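Local coordinates for AAEL008620-PA odorant-binding protein (PDB 5V13) that binds juvenile hormone III in the hemolymph of the mosquito Aedes aegypti as a member of the odorant-binding protein family, at residues Q22-E27 / R142-D147; N107-M112 / A130-T135; G166-D171 / Q263-Y268; A191-V196 / G238-Y243; R216-A221 / V255-D260. All coordinates share one frame; numbering follows the deposited sequence.

Contact 1: Q22-E27 / R142-D147; sequences QPRTPE and RMFHGD
His145 is the C-prime residue of the Schellman motif that ends helix 137-143, and its ring docks on Arg24 and Pro26 where helix 26-38 begins. The contact is buried in the helical odorant-binding protein fold, at the border of the hormone site, since the neighbouring Phe144 touches the bound juvenile hormone. His145 has the positive phi (72°) of this motif, and its N bonds to Arg142 O. The imidazole sits between two groups. Pro26 CD lies over one face, 3.9 Å from the centroid of the His145 ring, in a CH-pi contact. Met143 O lies above the opposite face, toward the rim. At the edge, His145 NE2 donates to Arg24 O at 2.8 Å. The N-H points almost straight at the oxygen (169°), which lies in the ring plane, while the donor is tilted from the carbonyl plane. The bond and the Pro26 contact help to hold the imidazole. Gln90 bridges the two sides, bonding to Arg24 N and Met143 O. Arg24 CG meets the edge of the Phe144 ring at CE1, 4.1 Å away. Beyond CG the Arg24 chain bends away from helix 137-143. NH1 forms a salt bridge with Glu205, and the guanidinium grips Gln22 O side-on, with NE at 3.1 Å and NH2 at 2.8 Å from that single oxygen.

Contact 2: N107-M112 / A130-T135; sequences NNAEPM and ATFYAT
Met112 and Phe132 carry this contact, and their first torsions set it up. In Met112, CG lies anti to the carbonyl carbon (chi1 -73°), and the chain is extended beyond it toward the other helix. In Phe132, CG is anti to the backbone N (chi1 -180°), and the ring comes up beside Ala109. Met112 SD sits 3.8 Å from Phe132 CA, at the edge of the Phe132 ring. The thioether end crosses both threonines at about a right angle. SD is 3.9 Å from Thr131 CG2, and Met112 CE is 3.8 Å from Thr135 OG1. That hydroxyl donates to Thr131 O at 2.8 Å, one turn back in its own helix. Thr131 O also accepts from Thr135 N, on the other face of its plane. Phe132 CE1 packs 3.7 Å from Ala109 CA. A water links the backbones: it accepts from Phe132 N at 2.9 Å and lies 3.0 Å from Met112 O. The Asn108 amide reaches beyond the pair, to His136. Phe87 meets the Phe132 ring edge-to-face. The short helical segments run nearly antiparallel, at 160°, and helix 99-113 is kinked at Pro111. Next to Phe132, Tyr133 points away from this contact and touches the juvenile hormone. The pair therefore packs helix 99-113 against a wall of the hormone pocket in the PBP/GOBP fold.

Contact 3: G166-D171 / Q263-Y268; sequences GQMFVD and QKTAFY
The Phe267 ring lies against Gly166, whose CA sits 3.4 Å above one face, offset toward the rim, in a CH-pi contact. The Phe169 ring is met at its edge instead. Tyr268 OH comes to 3.4 Å from Phe169 CE2, and Thr265 CB also lies near the ring plane. Tyr268 and Phe169 cross at about a right angle, and the Tyr268 hydroxyl is probably hydrogen-bonded to Glu27 of helix 26-38. Two hydrogen bonds join the segments. Gly166 N donates to Ala266 O at 2.8 Å, with a bent geometry (136°) and the donor above the carbonyl plane. Phe169 N donates to Thr265 OG1 at 2.9 Å. The Thr265 hydroxyl lies between its own backbone N and carbonyl carbon (chi1 66°), where it faces this first N-H of helix 169-177. It is also hydrogen-bonded to Asn262 O. Close by, Ala266 CA gives a C-H...O contact to Gln167 O at 3.5 Å. Met168 is extended and crosses Gln263, with Met168 CE 3.5 Å from Gln263 OE1. The Gln263 amide nitrogen bonds to Arg259 O and to Asp178 of the third subunit. Met168 and Phe267 also pack on that subunit. The contact joins the start of helix 169-177 to the turn after helix 251-264, at an interface with the third subunit, consistent with the two-part helical build of D7 proteins.

Contact 4: A191-V196 / G238-Y243; sequences AFLDCV and GARQLY
Leu193 and Tyr243 cross at about a right angle in the orthogonal packing of helices 190-199 and 239-247. The short helical segments cross at 78°, 9.0 Å apart at their closest. Tyr243 CG is anti to its backbone N (chi1 173°), which carries the ring toward Leu193. The two Leu193 methyls meet the CB end of the ring obliquely. CD2 lies 3.6 Å from Tyr243 CD1, and CD1 lies 3.7 Å from Tyr243 CG. The Tyr243 hydroxyl goes on to bond with Arg247. Arg240 points away at first, but its chain bends back at chi2 and chi3. Its guanidinium then lays one face over Leu193 CD1, with NH1 4.0 Å from that methyl. Pro188 touches both Leu193 and Tyr243. On other sides of helix 190-199, Cys195 forms the disulfide to Cys173 of helix 169-177, and Phe192 meets Phe179 and Trp181. The backbones come closest at Asp194 and Ala239. The Asp194 carboxylate is engaged by Arg198. Ala239 presses its small side chain onto the helix itself, with CB 3.6 Å from Asp194 N and 3.8 Å from Asp194 CB.

Contact 5: R216-A221 / V255-D260; sequences RDYEAA and VAVIRD
The last turn of helix 211-220 crosses the middle of helix 251-264 at 96°, with the axes of the short segments 9.0 Å apart. Ala221 and Val257 have the nearest CA atoms. Val257 carries most of the contact. Its CG2 sits over the centre of the Tyr218 ring, 3.6 Å from the centroid and 6° off the normal, in a CH-pi contact. The same methyl touches Ala221 CB at 3.9 Å, while Val257 CG1 lies 3.7 Å from Asp217 O. This is orthogonal helix packing in the C-terminal group of helices, where helix 239-247 carries Cys245 of the Cys232-Cys245 disulfide. Trp202 covers Val257 and bonds to Asp217, whose carboxylate also forms a salt bridge with Arg261. Asp260 OD2 is joined to segment 216-221 by two waters. One water donates to Asp217 O at 2.7 Å and to Asp260 OD2. A second donates to Asp260 OD2 at 2.6 Å and to Ala220 O.

From the N terminus, contact 1 joins the start of helix 26-38 to the end of helix 137-143. It closes a loop holding most hormone-pocket residues; Phe269, Trp278 and Ala281 come from the C-terminal end. Contact 2 lies within this loop and packs helices 99-113 and 122-135, about 18 Å away between centres. Contact 3 opens at helix 169-177 and closes past helix 251-264. Contacts 4 and 5 fall within that second loop and cross, their segments alternating along helices 190-199, 211-220, 239-247 and 251-264. Contacts 1 and 3 follow in series, yet touch through Glu27 and Tyr268, which tie the two helical parts together. Contacts 4 and 5 touch contact 3, through Phe192 and Ile258 packing on Val170.

Contact 1: Q22-E27 / R142-D147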
# COMPACT_ATOMS: atom_id res chain seq x y z
N GLN B 22 14.57 14.26 9.31
CA GLN B 22 14.07 12.90 9.44
C GLN B 22 14.73 11.99 8.41
O GLN B 22 15.12 12.46 7.34
CB GLN B 22 12.54 12.86 9.25
CG GLN B 22 11.77 13.62 10.32
CD GLN B 22 12.08 13.10 11.70
OE1 GLN B 22 11.87 11.92 11.99
NE2 GLN B 22 12.63 13.97 12.56
N PRO B 23 14.84 10.70 8.71
CA PRO B 23 15.35 9.75 7.71
C PRO B 23 14.63 9.91 6.38
O PRO B 23 13.41 10.09 6.33
CB PRO B 23 15.06 8.37 8.34
CG PRO B 23 15.05 8.65 9.81
CD PRO B 23 14.46 10.02 9.96
N ARG B 24 15.41 9.88 5.29
CA ARG B 24 14.86 10.06 3.96
C ARG B 24 13.94 8.90 3.62
O ARG B 24 14.33 7.73 3.74
CB ARG B 24 15.99 10.15 2.93
CG ARG B 24 17.03 11.29 3.20
CD ARG B 24 16.40 12.69 3.14
NE ARG B 24 15.82 13.15 4.40
CZ ARG B 24 15.40 14.40 4.61
NH1 ARG B 24 15.49 15.30 3.63
NH2 ARG B 24 14.90 14.76 5.78
N THR B 25 12.73 9.21 3.16
CA THR B 25 11.81 8.21 2.63
C THR B 25 12.21 7.80 1.22
O THR B 25 13.04 8.46 0.59
CB THR B 25 10.40 8.79 2.59
OG1 THR B 25 10.36 9.83 1.60
CG2 THR B 25 10.00 9.33 3.95
N PRO B 26 11.63 6.72 0.69
CA PRO B 26 11.86 6.40 -0.73
C PRO B 26 11.30 7.44 -1.68
O PRO B 26 11.79 7.54 -2.80
CB PRO B 26 11.16 5.04 -0.91
CG PRO B 26 10.23 4.91 0.27
CD PRO B 26 10.89 5.65 1.39
N GLU B 27 10.31 8.23 -1.26
CA GLU B 27 9.90 9.35 -2.10
C GLU B 27 11.02 10.38 -2.20
O GLU B 27 11.31 10.89 -3.29
CB GLU B 27 8.62 10.01 -1.55
CG GLU B 27 8.05 11.16 -2.41
CD GLU B 27 8.78 12.50 -2.23
OE1 GLU B 27 8.82 13.30 -3.21
OE2 GLU B 27 9.27 12.78 -1.10
N ARG B 142 21.78 0.27 0.76
CA ARG B 142 20.56 -0.33 1.28
C ARG B 142 19.73 0.67 2.09
O ARG B 142 18.51 0.72 1.96
CB ARG B 142 20.92 -1.56 2.11
CG ARG B 142 19.73 -2.43 2.40
CD ARG B 142 20.13 -3.88 2.50
NE ARG B 142 18.94 -4.71 2.45
CZ ARG B 142 18.95 -6.04 2.44
NH1 ARG B 142 20.10 -6.70 2.47
NH2 ARG B 142 17.80 -6.69 2.38
N MET B 143 20.38 1.48 2.95
CA MET B 143 19.63 2.34 3.85
C MET B 143 19.00 3.53 3.14
O MET B 143 18.08 4.14 3.68
CB MET B 143 20.53 2.85 5.00
CG MET B 143 21.62 3.86 4.58
SD MET B 143 22.88 3.93 5.89
CE MET B 143 23.76 5.47 5.56
N PHE B 144 19.49 3.88 1.95
CA PHE B 144 18.89 4.89 1.10
C PHE B 144 18.05 4.28 -0.03
O PHE B 144 17.94 4.86 -1.11
CB PHE B 144 19.96 5.82 0.53
CG PHE B 144 20.54 6.78 1.54
CD1 PHE B 144 19.76 7.83 2.03
CD2 PHE B 144 21.84 6.63 2.00
CE1 PHE B 144 20.28 8.72 2.98
CE2 PHE B 144 22.38 7.52 2.94
CZ PHE B 144 21.59 8.57 3.43
N HIS B 145 17.49 3.09 0.21
CA HIS B 145 16.42 2.51 -0.61
C HIS B 145 16.90 2.05 -1.98
O HIS B 145 16.11 1.98 -2.93
CB HIS B 145 15.26 3.50 -0.73
CG HIS B 145 14.88 4.10 0.59
ND1 HIS B 145 14.59 3.32 1.69
CD2 HIS B 145 14.84 5.38 1.01
CE1 HIS B 145 14.34 4.10 2.73
NE2 HIS B 145 14.48 5.36 2.34
N GLY B 146 18.17 1.68 -2.08
CA GLY B 146 18.71 1.19 -3.33
C GLY B 146 18.43 -0.26 -3.64
O GLY B 146 18.61 -0.67 -4.79
N ASP B 147 17.98 -1.06 -2.66
CA ASP B 147 17.80 -2.50 -2.82
C ASP B 147 16.30 -2.80 -2.77
O ASP B 147 15.66 -2.60 -1.73
CB ASP B 147 18.55 -3.25 -1.72
CG ASP B 147 18.53 -4.77 -1.88
OD1 ASP B 147 17.69 -5.33 -2.63
OD2 ASP B 147 19.37 -5.42 -1.21

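Contact 2: N107-M112 / A130-T135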
# COMPACT_ATOMS: atom_id res chain seq x y z
N ASN B 107 30.43 3.84 14.19
CA ASN B 107 31.75 4.22 14.68
C ASN B 107 32.52 5.07 13.67
O ASN B 107 33.34 5.92 14.07
CB ASN B 107 32.58 2.97 15.02
CG ASN B 107 31.96 2.14 16.13
OD1 ASN B 107 31.07 2.60 16.85
ND2 ASN B 107 32.42 0.91 16.27
N ASN B 108 32.30 4.87 12.38
CA ASN B 108 33.12 5.50 11.35
C ASN B 108 32.58 6.82 10.83
O ASN B 108 33.35 7.61 10.27
CB ASN B 108 33.29 4.55 10.16
CG ASN B 108 34.30 3.45 10.41
OD1 ASN B 108 35.29 3.64 11.13
ND2 ASN B 108 34.08 2.30 9.80
N ALA B 109 31.27 7.08 10.99
CA ALA B 109 30.65 8.22 10.33
C ALA B 109 31.31 9.54 10.72
O ALA B 109 31.74 10.31 9.85
CB ALA B 109 29.15 8.26 10.65
N GLU B 110 31.43 9.81 12.02
CA GLU B 110 32.02 11.08 12.44
C GLU B 110 33.49 11.19 12.07
O GLU B 110 33.88 12.21 11.47
CB GLU B 110 31.78 11.30 13.94
CG GLU B 110 32.18 12.69 14.41
CD GLU B 110 32.21 12.81 15.92
OE1 GLU B 110 32.83 13.78 16.43
OE2 GLU B 110 31.62 11.94 16.61
N PRO B 111 34.36 10.20 12.35
CA PRO B 111 35.77 10.39 11.98
C PRO B 111 36.01 10.50 10.48
O PRO B 111 36.83 11.32 10.06
CB PRO B 111 36.48 9.17 12.60
CG PRO B 111 35.43 8.22 12.99
CD PRO B 111 34.17 9.02 13.22
N MET B 112 35.28 9.73 9.66
CA MET B 112 35.52 9.77 8.22
C MET B 112 34.87 10.98 7.53
O MET B 112 35.35 11.42 6.49
CB MET B 112 35.03 8.49 7.56
CG MET B 112 35.91 7.29 7.85
SD MET B 112 35.27 5.79 7.11
CE MET B 112 36.55 4.63 7.58
N ALA B 130 34.64 10.20 -0.04
CA ALA B 130 35.11 9.01 -0.74
C ALA B 130 35.41 7.85 0.21
O ALA B 130 34.98 6.71 -0.04
CB ALA B 130 36.34 9.35 -1.59
N THR B 131 36.14 8.11 1.30
CA THR B 131 36.56 7.02 2.19
C THR B 131 35.36 6.35 2.85
O THR B 131 35.24 5.12 2.88
CB THR B 131 37.54 7.53 3.25
OG1 THR B 131 38.76 7.98 2.64
CG2 THR B 131 37.88 6.42 4.24
N PHE B 132 34.45 7.16 3.39
CA PHE B 132 33.24 6.63 4.01
C PHE B 132 32.42 5.84 3.00
O PHE B 132 31.88 4.76 3.31
CB PHE B 132 32.41 7.79 4.58
CG PHE B 132 31.13 7.37 5.24
CD1 PHE B 132 31.14 6.82 6.52
CD2 PHE B 132 29.90 7.57 4.62
CE1 PHE B 132 29.96 6.44 7.14
CE2 PHE B 132 28.71 7.21 5.23
CZ PHE B 132 28.74 6.64 6.50
N TYR B 133 32.27 6.37 1.79
CA TYR B 133 31.46 5.69 0.79
C TYR B 133 32.07 4.35 0.39
O TYR B 133 31.34 3.38 0.18
CB TYR B 133 31.28 6.60 -0.42
CG TYR B 133 30.28 6.06 -1.42
CD1 TYR B 133 28.93 6.06 -1.14
CD2 TYR B 133 30.71 5.56 -2.65
CE1 TYR B 133 28.01 5.57 -2.05
CE2 TYR B 133 29.80 5.06 -3.56
CZ TYR B 133 28.46 5.08 -3.26
OH TYR B 133 27.55 4.60 -4.17
N ALA B 134 33.40 4.29 0.29
CA ALA B 134 34.04 3.03 -0.10
C ALA B 134 33.93 2.00 1.02
O ALA B 134 33.70 0.82 0.75
CB ALA B 134 35.51 3.27 -0.46
N THR B 135 34.04 2.45 2.26
CA THR B 135 34.07 1.55 3.41
C THR B 135 32.69 1.01 3.75
O THR B 135 32.59 -0.11 4.27
CB THR B 135 34.68 2.28 4.61
OG1 THR B 135 35.96 2.82 4.25
CG2 THR B 135 34.85 1.34 5.81
O HOH W 1 35.00 9.94 3.96

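Contact 3: G166-D171 / Q263-Y268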
# COMPACT_ATOMS: atom_id res chain seq x y z
N GLY B 166 3.22 6.06 -7.95
CA GLY B 166 1.97 6.16 -8.67
C GLY B 166 0.90 7.03 -8.02
O GLY B 166 -0.14 7.29 -8.66
N GLN B 167 1.09 7.45 -6.78
CA GLN B 167 0.15 8.36 -6.11
C GLN B 167 0.54 9.81 -6.37
O GLN B 167 1.72 10.16 -6.34
CB GLN B 167 0.15 8.11 -4.59
CG GLN B 167 -0.90 8.95 -3.83
CD GLN B 167 -0.89 8.68 -2.33
OE1 GLN B 167 0.09 8.17 -1.81
NE2 GLN B 167 -1.98 9.03 -1.65
N MET B 168 -0.46 10.65 -6.63
CA MET B 168 -0.18 12.07 -6.85
C MET B 168 -0.12 12.80 -5.51
O MET B 168 -0.75 12.39 -4.54
CB MET B 168 -1.23 12.72 -7.74
CG MET B 168 -1.31 12.12 -9.13
SD MET B 168 -2.57 12.91 -10.17
CE MET B 168 -2.93 11.60 -11.33
N PHE B 169 0.61 13.91 -5.49
CA PHE B 169 0.83 14.61 -4.23
C PHE B 169 -0.44 15.27 -3.69
O PHE B 169 -0.64 15.31 -2.48
CB PHE B 169 1.96 15.63 -4.35
CG PHE B 169 3.16 15.27 -3.51
CD1 PHE B 169 3.02 15.07 -2.15
CD2 PHE B 169 4.40 15.07 -4.09
CE1 PHE B 169 4.10 14.70 -1.36
CE2 PHE B 169 5.48 14.69 -3.31
CZ PHE B 169 5.33 14.50 -1.95
N VAL B 170 -1.30 15.80 -4.56
CA VAL B 170 -2.50 16.43 -4.02
C VAL B 170 -3.35 15.41 -3.27
O VAL B 170 -3.81 15.67 -2.15
CB VAL B 170 -3.30 17.15 -5.12
CG1 VAL B 170 -4.67 17.60 -4.56
CG2 VAL B 170 -2.53 18.34 -5.61
N ASP B 171 -3.54 14.22 -3.86
CA ASP B 171 -4.28 13.15 -3.21
C ASP B 171 -3.66 12.78 -1.86
O ASP B 171 -4.38 12.59 -0.87
CB ASP B 171 -4.33 11.91 -4.11
CG ASP B 171 -5.07 10.73 -3.45
OD1 ASP B 171 -6.31 10.80 -3.35
OD2 ASP B 171 -4.42 9.75 -3.04
N GLN B 263 -0.01 15.93 -11.85
CA GLN B 263 0.01 14.72 -12.67
C GLN B 263 1.42 14.16 -12.77
O GLN B 263 1.61 12.93 -12.81
CB GLN B 263 -0.52 15.01 -14.08
CG GLN B 263 -1.73 15.91 -14.15
CD GLN B 263 -2.93 15.34 -13.43
OE1 GLN B 263 -3.31 14.19 -13.66
NE2 GLN B 263 -3.53 16.14 -12.54
N LYS B 264 2.42 15.04 -12.83
CA LYS B 264 3.82 14.63 -12.92
C LYS B 264 4.38 14.10 -11.60
O LYS B 264 5.51 13.61 -11.59
CB LYS B 264 4.69 15.79 -13.40
CG LYS B 264 4.30 16.39 -14.75
CD LYS B 264 5.25 17.54 -15.09
CE LYS B 264 4.59 18.57 -15.99
NZ LYS B 264 4.04 17.95 -17.22
N THR B 265 3.65 14.20 -10.49
CA THR B 265 4.18 13.70 -9.23
C THR B 265 3.86 12.23 -9.00
O THR B 265 4.33 11.67 -8.00
CB THR B 265 3.65 14.51 -8.03
OG1 THR B 265 2.23 14.31 -7.90
CG2 THR B 265 3.96 16.00 -8.21
N ALA B 266 3.07 11.60 -9.87
CA ALA B 266 2.71 10.19 -9.67
C ALA B 266 3.92 9.28 -9.87
O ALA B 266 4.22 8.44 -9.01
CB ALA B 266 1.58 9.79 -10.62
N PHE B 267 4.63 9.44 -10.99
CA PHE B 267 5.73 8.55 -11.37
C PHE B 267 6.97 9.38 -11.65
O PHE B 267 7.07 10.01 -12.71
CB PHE B 267 5.36 7.72 -12.61
CG PHE B 267 4.16 6.84 -12.42
CD1 PHE B 267 4.26 5.65 -11.72
CD2 PHE B 267 2.93 7.19 -12.97
CE1 PHE B 267 3.15 4.82 -11.56
CE2 PHE B 267 1.81 6.37 -12.81
CZ PHE B 267 1.93 5.18 -12.10
N TYR B 268 7.94 9.34 -10.73
CA TYR B 268 9.16 10.12 -10.92
C TYR B 268 9.98 9.62 -12.11
O TYR B 268 10.59 10.42 -12.83
CB TYR B 268 9.98 10.08 -9.63
CG TYR B 268 9.34 10.88 -8.51
CD1 TYR B 268 8.18 11.63 -8.72
CD2 TYR B 268 9.92 10.91 -7.25
CE1 TYR B 268 7.60 12.38 -7.69
CE2 TYR B 268 9.33 11.65 -6.22
CZ TYR B 268 8.18 12.39 -6.44
OH TYR B 268 7.63 13.13 -5.40

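Contact 4: A191-V196 / G238-Y243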
# COMPACT_ATOMS: atom_id res chain seq x y z
N ALA B 191 -2.41 23.70 6.49
CA ALA B 191 -1.66 22.44 6.54
C ALA B 191 -1.70 21.72 5.20
O ALA B 191 -0.71 21.08 4.81
CB ALA B 191 -2.21 21.55 7.65
N PHE B 192 -2.82 21.80 4.48
CA PHE B 192 -2.89 21.18 3.16
C PHE B 192 -1.98 21.90 2.17
O PHE B 192 -1.20 21.25 1.45
CB PHE B 192 -4.34 21.17 2.66
CG PHE B 192 -4.48 20.90 1.18
CD1 PHE B 192 -4.35 19.61 0.68
CD2 PHE B 192 -4.76 21.93 0.30
CE1 PHE B 192 -4.49 19.35 -0.68
CE2 PHE B 192 -4.90 21.68 -1.06
CZ PHE B 192 -4.76 20.39 -1.55
N LEU B 193 -2.05 23.23 2.13
CA LEU B 193 -1.18 24.00 1.24
C LEU B 193 0.29 23.71 1.52
O LEU B 193 1.09 23.52 0.59
CB LEU B 193 -1.46 25.50 1.39
CG LEU B 193 -2.87 25.94 0.95
CD1 LEU B 193 -3.16 27.38 1.36
CD2 LEU B 193 -3.05 25.73 -0.55
N ASP B 194 0.67 23.68 2.80
CA ASP B 194 2.06 23.40 3.14
C ASP B 194 2.49 22.03 2.63
O ASP B 194 3.59 21.88 2.07
CB ASP B 194 2.25 23.50 4.66
CG ASP B 194 3.70 23.45 5.07
OD1 ASP B 194 4.46 24.36 4.68
OD2 ASP B 194 4.08 22.50 5.79
N CYS B 195 1.63 21.02 2.80
CA CYS B 195 1.94 19.68 2.31
C CYS B 195 2.16 19.68 0.80
O CYS B 195 3.13 19.09 0.30
CB CYS B 195 0.82 18.71 2.69
SG CYS B 195 1.02 16.99 2.06
N VAL B 196 1.27 20.34 0.06
CA VAL B 196 1.36 20.32 -1.40
C VAL B 196 2.60 21.06 -1.87
O VAL B 196 3.37 20.55 -2.69
CB VAL B 196 0.09 20.93 -2.04
CG1 VAL B 196 0.29 21.07 -3.55
CG2 VAL B 196 -1.13 20.06 -1.75
N GLY B 238 5.85 31.15 4.73
CA GLY B 238 4.53 30.66 5.08
C GLY B 238 3.73 30.18 3.88
O GLY B 238 3.74 30.84 2.83
N ALA B 239 3.05 29.04 4.02
CA ALA B 239 2.35 28.45 2.89
C ALA B 239 1.13 29.26 2.49
O ALA B 239 0.82 29.39 1.30
CB ALA B 239 1.95 27.01 3.22
N ARG B 240 0.41 29.80 3.48
CA ARG B 240 -0.74 30.64 3.18
C ARG B 240 -0.33 31.89 2.41
O ARG B 240 -1.01 32.28 1.45
CB ARG B 240 -1.45 31.02 4.48
CG ARG B 240 -2.53 32.08 4.35
CD ARG B 240 -3.84 31.49 3.86
NE ARG B 240 -4.38 30.49 4.78
CZ ARG B 240 -5.35 29.65 4.47
NH1 ARG B 240 -5.89 29.68 3.26
NH2 ARG B 240 -5.78 28.77 5.36
N GLN B 241 0.79 32.51 2.80
CA GLN B 241 1.22 33.74 2.14
C GLN B 241 1.60 33.49 0.69
O GLN B 241 1.28 34.30 -0.19
CB GLN B 241 2.41 34.36 2.88
CG GLN B 241 2.04 35.05 4.19
CD GLN B 241 1.43 34.09 5.19
OE1 GLN B 241 1.98 33.02 5.46
NE2 GLN B 241 0.27 34.46 5.73
N LEU B 242 2.30 32.39 0.41
CA LEU B 242 2.65 32.09 -0.97
C LEU B 242 1.40 31.82 -1.80
O LEU B 242 1.25 32.34 -2.92
CB LEU B 242 3.59 30.89 -1.03
CG LEU B 242 3.96 30.41 -2.43
CD1 LEU B 242 4.60 31.54 -3.22
CD2 LEU B 242 4.90 29.22 -2.30
N TYR B 243 0.49 31.00 -1.27
CA TYR B 243 -0.77 30.71 -1.96
C TYR B 243 -1.54 31.99 -2.26
O TYR B 243 -1.97 32.22 -3.40
CB TYR B 243 -1.61 29.74 -1.14
CG TYR B 243 -3.00 29.51 -1.70
CD1 TYR B 243 -3.22 28.58 -2.72
CD2 TYR B 243 -4.09 30.24 -1.23
CE1 TYR B 243 -4.49 28.37 -3.23
CE2 TYR B 243 -5.36 30.04 -1.74
CZ TYR B 243 -5.56 29.11 -2.73
OH TYR B 243 -6.82 28.91 -3.23

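Contact 5: R216-A221 / V255-D260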
# COMPACT_ATOMS: atom_id res chain seq x y z
N ARG B 216 9.34 27.36 -13.19
CA ARG B 216 9.44 26.18 -14.05
C ARG B 216 8.07 25.52 -14.25
O ARG B 216 7.69 25.19 -15.38
CB ARG B 216 10.44 25.21 -13.42
CG ARG B 216 10.55 23.82 -14.01
CD ARG B 216 11.57 23.02 -13.19
NE ARG B 216 11.16 21.64 -12.94
CZ ARG B 216 11.77 20.57 -13.45
NH1 ARG B 216 12.83 20.71 -14.23
NH2 ARG B 216 11.32 19.35 -13.17
N ASP B 217 7.31 25.34 -13.17
CA ASP B 217 6.00 24.70 -13.30
C ASP B 217 4.99 25.60 -14.00
O ASP B 217 4.15 25.12 -14.76
CB ASP B 217 5.49 24.28 -11.92
CG ASP B 217 6.23 23.07 -11.39
OD1 ASP B 217 6.91 22.40 -12.20
OD2 ASP B 217 6.12 22.77 -10.18
N TYR B 218 5.06 26.92 -13.75
CA TYR B 218 4.18 27.83 -14.48
C TYR B 218 4.46 27.76 -15.98
O TYR B 218 3.54 27.64 -16.79
CB TYR B 218 4.32 29.26 -13.96
CG TYR B 218 3.25 29.64 -12.95
CD1 TYR B 218 3.28 29.13 -11.66
CD2 TYR B 218 2.21 30.50 -13.30
CE1 TYR B 218 2.31 29.45 -10.73
CE2 TYR B 218 1.22 30.84 -12.37
CZ TYR B 218 1.28 30.31 -11.09
OH TYR B 218 0.31 30.62 -10.16
N GLU B 219 5.74 27.80 -16.35
CA GLU B 219 6.10 27.79 -17.77
C GLU B 219 5.70 26.47 -18.44
O GLU B 219 5.16 26.47 -19.55
CB GLU B 219 7.60 28.05 -17.93
CG GLU B 219 7.99 29.49 -17.58
CD GLU B 219 9.50 29.73 -17.61
OE1 GLU B 219 9.93 30.87 -17.34
OE2 GLU B 219 10.26 28.77 -17.88
N ALA B 220 5.93 25.33 -17.76
CA ALA B 220 5.57 24.04 -18.34
C ALA B 220 4.06 23.91 -18.54
O ALA B 220 3.62 23.22 -19.46
CB ALA B 220 6.07 22.90 -17.45
N ALA B 221 3.26 24.56 -17.70
CA ALA B 221 1.81 24.57 -17.86
C ALA B 221 1.33 25.57 -18.90
O ALA B 221 0.13 25.60 -19.20
CB ALA B 221 1.14 24.88 -16.52
N VAL B 255 -4.74 27.23 -10.37
CA VAL B 255 -5.32 25.89 -10.36
C VAL B 255 -4.75 25.05 -11.50
O VAL B 255 -4.39 23.88 -11.31
CB VAL B 255 -6.86 25.96 -10.43
CG1 VAL B 255 -7.45 24.58 -10.68
CG2 VAL B 255 -7.43 26.51 -9.12
N ALA B 256 -4.62 25.66 -12.69
CA ALA B 256 -4.10 24.93 -13.84
C ALA B 256 -2.68 24.43 -13.59
O ALA B 256 -2.36 23.28 -13.90
CB ALA B 256 -4.15 25.82 -15.08
N VAL B 257 -1.82 25.29 -13.02
CA VAL B 257 -0.44 24.89 -12.78
C VAL B 257 -0.37 23.76 -11.77
O VAL B 257 0.36 22.78 -11.97
CB VAL B 257 0.41 26.10 -12.33
CG1 VAL B 257 1.80 25.63 -11.91
CG2 VAL B 257 0.50 27.16 -13.43
N ILE B 258 -1.11 23.88 -10.66
CA ILE B 258 -1.11 22.83 -9.64
C ILE B 258 -1.56 21.50 -10.24
O ILE B 258 -0.98 20.45 -9.96
CB ILE B 258 -2.00 23.25 -8.45
CG1 ILE B 258 -1.35 24.42 -7.69
CG2 ILE B 258 -2.26 22.06 -7.51
CD1 ILE B 258 -2.19 24.97 -6.54
N ARG B 259 -2.60 21.53 -11.07
CA ARG B 259 -3.09 20.31 -11.70
C ARG B 259 -2.04 19.71 -12.62
O ARG B 259 -1.81 18.50 -12.60
CB ARG B 259 -4.37 20.60 -12.49
CG ARG B 259 -5.66 20.29 -11.75
CD ARG B 259 -6.89 20.21 -12.69
NE ARG B 259 -6.93 18.98 -13.48
CZ ARG B 259 -7.46 17.83 -13.07
NH1 ARG B 259 -8.01 17.73 -11.86
NH2 ARG B 259 -7.45 16.76 -13.86
N ASP B 260 -1.38 20.56 -13.41
CA ASP B 260 -0.36 20.09 -14.35
C ASP B 260 0.81 19.45 -13.62
O ASP B 260 1.25 18.35 -13.99
CB ASP B 260 0.11 21.25 -15.22
CG ASP B 260 0.99 20.80 -16.36
OD1 ASP B 260 0.46 20.17 -17.28
OD2 ASP B 260 2.21 21.07 -16.32
O HOH W 2 3.37 22.56 -14.22
O HOH W 3 3.38 20.27 -18.55